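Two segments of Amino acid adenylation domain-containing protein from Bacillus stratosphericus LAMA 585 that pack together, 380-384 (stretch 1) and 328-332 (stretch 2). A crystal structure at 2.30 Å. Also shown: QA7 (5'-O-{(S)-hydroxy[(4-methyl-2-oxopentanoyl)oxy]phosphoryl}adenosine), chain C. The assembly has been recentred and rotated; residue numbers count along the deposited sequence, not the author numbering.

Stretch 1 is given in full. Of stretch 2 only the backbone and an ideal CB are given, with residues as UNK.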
ATOM      1  N   PHE A 380     -12.909 -23.914  10.336  1.00 56.99           N
ATOM      2  CA  PHE A 380     -12.707 -23.366   9.006  1.00 55.79           C
ATOM      3  C   PHE A 380     -13.546 -24.135   7.996  1.00 54.69           C
ATOM      4  O   PHE A 380     -13.771 -25.341   8.136  1.00 54.18           O
ATOM      5  CB  PHE A 380     -11.232 -23.429   8.593  1.00 53.42           C
ATOM      6  CG  PHE A 380     -10.310 -22.687   9.515  1.00 51.70           C
ATOM      7  CD1 PHE A 380     -10.278 -21.304   9.518  1.00 56.22           C
ATOM      8  CD2 PHE A 380      -9.462 -23.373  10.367  1.00 61.12           C
ATOM      9  CE1 PHE A 380      -9.420 -20.615  10.363  1.00 51.18           C
ATOM     10  CE2 PHE A 380      -8.603 -22.691  11.208  1.00 57.28           C
ATOM     11  CZ  PHE A 380      -8.588 -21.310  11.207  1.00 53.19           C
ATOM     12  N   THR A 381     -14.002 -23.424   6.972  1.00 45.00           N
ATOM     13  CA  THR A 381     -14.747 -24.029   5.879  1.00 55.55           C
ATOM     14  C   THR A 381     -13.775 -24.444   4.782  1.00 51.98           C
ATOM     15  O   THR A 381     -13.064 -23.599   4.225  1.00 50.84           O
ATOM     16  CB  THR A 381     -15.788 -23.057   5.327  1.00 51.33           C
ATOM     17  OG1 THR A 381     -16.669 -22.648   6.380  1.00 49.41           O
ATOM     18  CG2 THR A 381     -16.584 -23.716   4.203  1.00 47.85           C
ATOM     19  N   GLU A 382     -13.742 -25.739   4.476  1.00 52.86           N
ATOM     20  CA  GLU A 382     -12.932 -26.214   3.364  1.00 47.97           C
ATOM     21  C   GLU A 382     -13.418 -25.589   2.063  1.00 47.62           C
ATOM     22  O   GLU A 382     -14.623 -25.441   1.837  1.00 47.63           O
ATOM     23  CB  GLU A 382     -12.993 -27.739   3.268  1.00 49.83           C
ATOM     24  CG  GLU A 382     -12.321 -28.468   4.419  1.00 55.31           C
ATOM     25  CD  GLU A 382     -12.280 -29.975   4.214  1.00 59.57           C
ATOM     26  OE1 GLU A 382     -13.269 -30.657   4.559  1.00 62.72           O
ATOM     27  OE2 GLU A 382     -11.260 -30.476   3.698  1.00 57.37           O
ATOM     28  N   LEU A 383     -12.471 -25.215   1.207  1.00 44.09           N
ATOM     29  CA  LEU A 383     -12.785 -24.606  -0.076  1.00 38.85           C
ATOM     30  C   LEU A 383     -12.554 -25.554  -1.243  1.00 38.62           C
ATOM     31  O   LEU A 383     -12.812 -25.180  -2.393  1.00 40.01           O
ATOM     32  CB  LEU A 383     -11.972 -23.318  -0.257  1.00 38.55           C
ATOM     33  CG  LEU A 383     -12.164 -22.297   0.874  1.00 41.78           C
ATOM     34  CD1 LEU A 383     -11.418 -21.003   0.581  1.00 41.07           C
ATOM     35  CD2 LEU A 383     -13.644 -22.006   1.127  1.00 43.23           C
ATOM     36  N   GLY A 384     -12.088 -26.771  -0.982  1.00 42.31           N
ATOM     37  CA  GLY A 384     -12.131 -27.837  -1.964  1.00 43.72           C
ATOM     38  C   GLY A 384     -10.843 -27.986  -2.748  1.00 42.33           C
ATOM     39  O   GLY A 384      -9.841 -27.299  -2.528  1.00 47.06           O
ATOM     40  N   UNK A 328     -21.692 -24.305  -2.240  1.00 42.74           N
ATOM     41  CA  UNK A 328     -20.343 -24.697  -2.644  1.00 50.00           C
ATOM     42  C   UNK A 328     -19.361 -23.587  -2.297  1.00 41.46           C
ATOM     43  O   UNK A 328     -19.251 -22.594  -3.040  1.00 38.93           O
ATOM     44  CB  UNK A 328     -20.290 -25.012  -4.140  1.00 50.00           C
ATOM     45  N   UNK A 329     -18.648 -23.686  -1.177  1.00 41.95           N
ATOM     46  CA  UNK A 329     -17.583 -22.715  -0.905  1.00 42.89           C
ATOM     47  C   UNK A 329     -16.572 -22.687  -2.042  1.00 44.59           C
ATOM     48  O   UNK A 329     -16.283 -23.709  -2.670  1.00 43.87           O
ATOM     49  CB  UNK A 329     -16.880 -23.043   0.414  1.00 42.89           C
ATOM     50  N   UNK A 330     -16.043 -21.496  -2.316  1.00 40.52           N
ATOM     51  CA  UNK A 330     -15.076 -21.330  -3.390  1.00 41.41           C
ATOM     52  C   UNK A 330     -14.147 -20.171  -3.059  1.00 40.68           C
ATOM     53  O   UNK A 330     -14.502 -19.265  -2.302  1.00 33.69           O
ATOM     54  CB  UNK A 330     -15.779 -21.097  -4.729  1.00 41.41           C
ATOM     55  N   UNK A 331     -12.948 -20.212  -3.640  1.00 37.10           N
ATOM     56  CA  UNK A 331     -11.966 -19.150  -3.481  1.00 35.84           C
ATOM     57  C   UNK A 331     -11.347 -18.830  -4.832  1.00 35.35           C
ATOM     58  O   UNK A 331     -11.172 -19.708  -5.681  1.00 36.94           O
ATOM     59  CB  UNK A 331     -10.888 -19.546  -2.470  1.00 35.84           C
ATOM     60  N   UNK A 332     -11.011 -17.561  -5.021  1.00 37.53           N
ATOM     61  CA  UNK A 332     -10.323 -17.151  -6.228  1.00 36.63           C
ATOM     62  C   UNK A 332      -9.872 -15.715  -6.108  1.00 34.88           C
ATOM     63  O   UNK A 332     -10.056 -15.064  -5.076  1.00 32.22           O
ATOM     64  CB  UNK A 332     -11.220 -17.330  -7.454  1.00 36.63           C
TER
HETATM   65  C01 QA7 C 701     -14.824 -17.250  -5.814  1.00 44.33           C
HETATM   66  C02 QA7 C 701     -14.815 -15.844  -6.282  1.00 40.95           C
HETATM   67  C03 QA7 C 701     -14.874 -15.797  -7.785  1.00 43.30           C
HETATM   68  C04 QA7 C 701     -13.641 -15.214  -5.605  1.00 43.01           C
HETATM   69  C05 QA7 C 701     -12.805 -14.257  -6.393  1.00 44.10           C
HETATM   70  C06 QA7 C 701     -12.508 -12.908  -5.824  1.00 42.01           C
HETATM   71  C10 QA7 C 701      -9.679 -11.989  -4.034  1.00 43.28           C
HETATM   72  C11 QA7 C 701      -9.427 -12.093  -2.686  1.00 47.53           C
HETATM   73  C12 QA7 C 701      -8.518 -13.364  -2.413  1.00 49.13           C
HETATM   74  C13 QA7 C 701      -8.814 -13.703  -1.276  1.00 49.35           C
HETATM   75  C14 QA7 C 701     -10.369 -13.231  -1.013  1.00 50.13           C
HETATM   76  C16 QA7 C 701     -11.782 -14.820  -2.085  1.00 47.33           C
HETATM   77  C18 QA7 C 701     -12.256 -16.147  -0.486  1.00 44.48           C
HETATM   78  C19 QA7 C 701     -12.707 -17.132   0.387  1.00 39.75           C
HETATM   79  C21 QA7 C 701     -11.558 -16.195   2.055  1.00 45.70           C
HETATM   80  C23 QA7 C 701     -11.452 -15.205  -0.001  1.00 44.86           C
HETATM   81  N15 QA7 C 701     -11.181 -14.381  -1.022  1.00 45.42           N
HETATM   82  N17 QA7 C 701     -12.443 -15.897  -1.779  1.00 46.52           N
HETATM   83  N20 QA7 C 701     -12.334 -17.120   1.620  1.00 47.49           N
HETATM   84  N22 QA7 C 701     -11.117 -15.257   1.297  1.00 47.65           N
HETATM   85  N24 QA7 C 701     -13.547 -18.141  -0.098  1.00 43.04           N
HETATM   86  O07 QA7 C 701     -11.661 -12.043  -6.421  1.00 48.97           O
HETATM   87  O09 QA7 C 701     -10.435 -10.878  -4.341  1.00 48.93           O
HETATM   88  O25 QA7 C 701     -10.674 -12.434  -1.933  1.00 45.76           O
HETATM   89  O26 QA7 C 701      -8.096 -13.041  -0.216  1.00 51.27           O
HETATM   90  O27 QA7 C 701      -7.037 -13.190  -2.607  1.00 49.27           O
HETATM   91  O28 QA7 C 701     -11.933  -9.701  -5.993  1.00 59.20           O
HETATM   92  O29 QA7 C 701      -9.906 -10.403  -6.614  1.00 42.14           O
HETATM   93  O30 QA7 C 701     -13.015 -12.617  -4.862  1.00 45.83           O
HETATM   94  O31 QA7 C 701     -12.371 -14.579  -7.391  1.00 46.39           O
HETATM   95  P08 QA7 C 701     -10.994 -10.743  -5.803  1.00 53.97           P

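Stretch 2 runs as a strand past the end of stretch 1, and the two come nearest, CA to CA, at L383 and position 330, 5.2 Å apart. No hydrogen bond links them, so the contact rests on shape and apolar packing, with L383 supplying most of what stretch 1 buries.

Position 328 lies at the margin. Its CA-to-CB bond points sideways, and the ideal CB finds nothing of stretch 1 within 5.5 Å. The neighbour therefore sets almost no condition, and a polar, charged or long side chain would do equally well. The residue is R328, whose extended side chain leads away and is hydrogen-bonded through NH1 elsewhere in the structure.

Position 329 points toward stretch 1, into a mostly apolar site. Its ideal CB is 3.5 Å from L383 CD2, already tight, 3.6 Å from E382 O and 3.9 Å from T381 CG2. Such surroundings favour a compact apolar group: alanine, valine or proline could be considered. Phi and psi of -56° and 145° are well suited to proline, though other residues adopt them too. The carbonyl E382 O lies close by, but a donor is not obligatory. The deposited residue is P329, which places carbon against all three neighbours: its CG is 3.5 Å from T381 CG2, and its CB is 3.5 Å from E382 O and 3.6 Å from L383 CD2. Together CB and CG fill the space between these three atoms.

At position 330 the CA-to-CB bond turns away, as expected where a strand alternates, and stretch 1 sets no size limit. QA7 C01, however, lies 4.1 Å from the ideal CB of 330, so a small side chain suits best. A330 is one, and its carbonyl A330 O accepts a hydrogen bond from QA7 N24 at 2.7 Å.

Position 331 points toward stretch 1 again, where L383 CD1 stands 3.4 Å from the ideal CB. That close approach calls for an apolar group, and any larger side chain must carry its bulk aside; leucine, methionine or an aromatic would be plausible. F331 follows this rule. Its CB meets L383 CD1 at 3.4 Å, while chi1 of 148°, between wells, leads the ring away. QA7 N17 lies at the ring edge, so L383 and the ligand both border this residue.

Position 332 is out of reach of stretch 1, but a CB there would clash with QA7 O31, at 3.0 Å. The ligand leaves room for glycine, and G332 it is.

Stretch 2, residues 328-332: RPAFG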
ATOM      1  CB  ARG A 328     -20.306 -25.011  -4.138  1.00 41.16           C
ATOM      2  CG  ARG A 328     -21.261 -26.119  -4.522  1.00 47.83           C
ATOM      3  CD  ARG A 328     -21.091 -26.555  -5.964  1.00 48.98           C
ATOM      4  NE  ARG A 328     -22.214 -27.382  -6.398  1.00 56.13           N
ATOM      5  CZ  ARG A 328     -22.423 -27.770  -7.653  1.00 52.20           C
ATOM      6  NH1 ARG A 328     -21.583 -27.413  -8.614  1.00 49.25           N
ATOM      7  NH2 ARG A 328     -23.479 -28.514  -7.945  1.00 62.92           N
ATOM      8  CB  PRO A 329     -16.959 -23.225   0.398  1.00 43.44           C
ATOM      9  CG  PRO A 329     -18.047 -24.010   1.055  1.00 41.64           C
ATOM     10  CD  PRO A 329     -18.847 -24.622  -0.057  1.00 42.92           C
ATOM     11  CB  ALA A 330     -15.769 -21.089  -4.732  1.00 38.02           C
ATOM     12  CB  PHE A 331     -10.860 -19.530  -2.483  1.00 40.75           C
ATOM     13  CG  PHE A 331      -9.519 -18.924  -2.806  1.00 44.12           C
ATOM     14  CD1 PHE A 331      -9.227 -17.622  -2.440  1.00 43.60           C
ATOM     15  CD2 PHE A 331      -8.559 -19.653  -3.488  1.00 40.25           C
ATOM     16  CE1 PHE A 331      -7.998 -17.062  -2.743  1.00 43.95           C
ATOM     17  CE2 PHE A 331      -7.336 -19.098  -3.793  1.00 42.87           C
ATOM     18  CZ  PHE A 331      -7.054 -17.801  -3.421  1.00 41.74           C
TER
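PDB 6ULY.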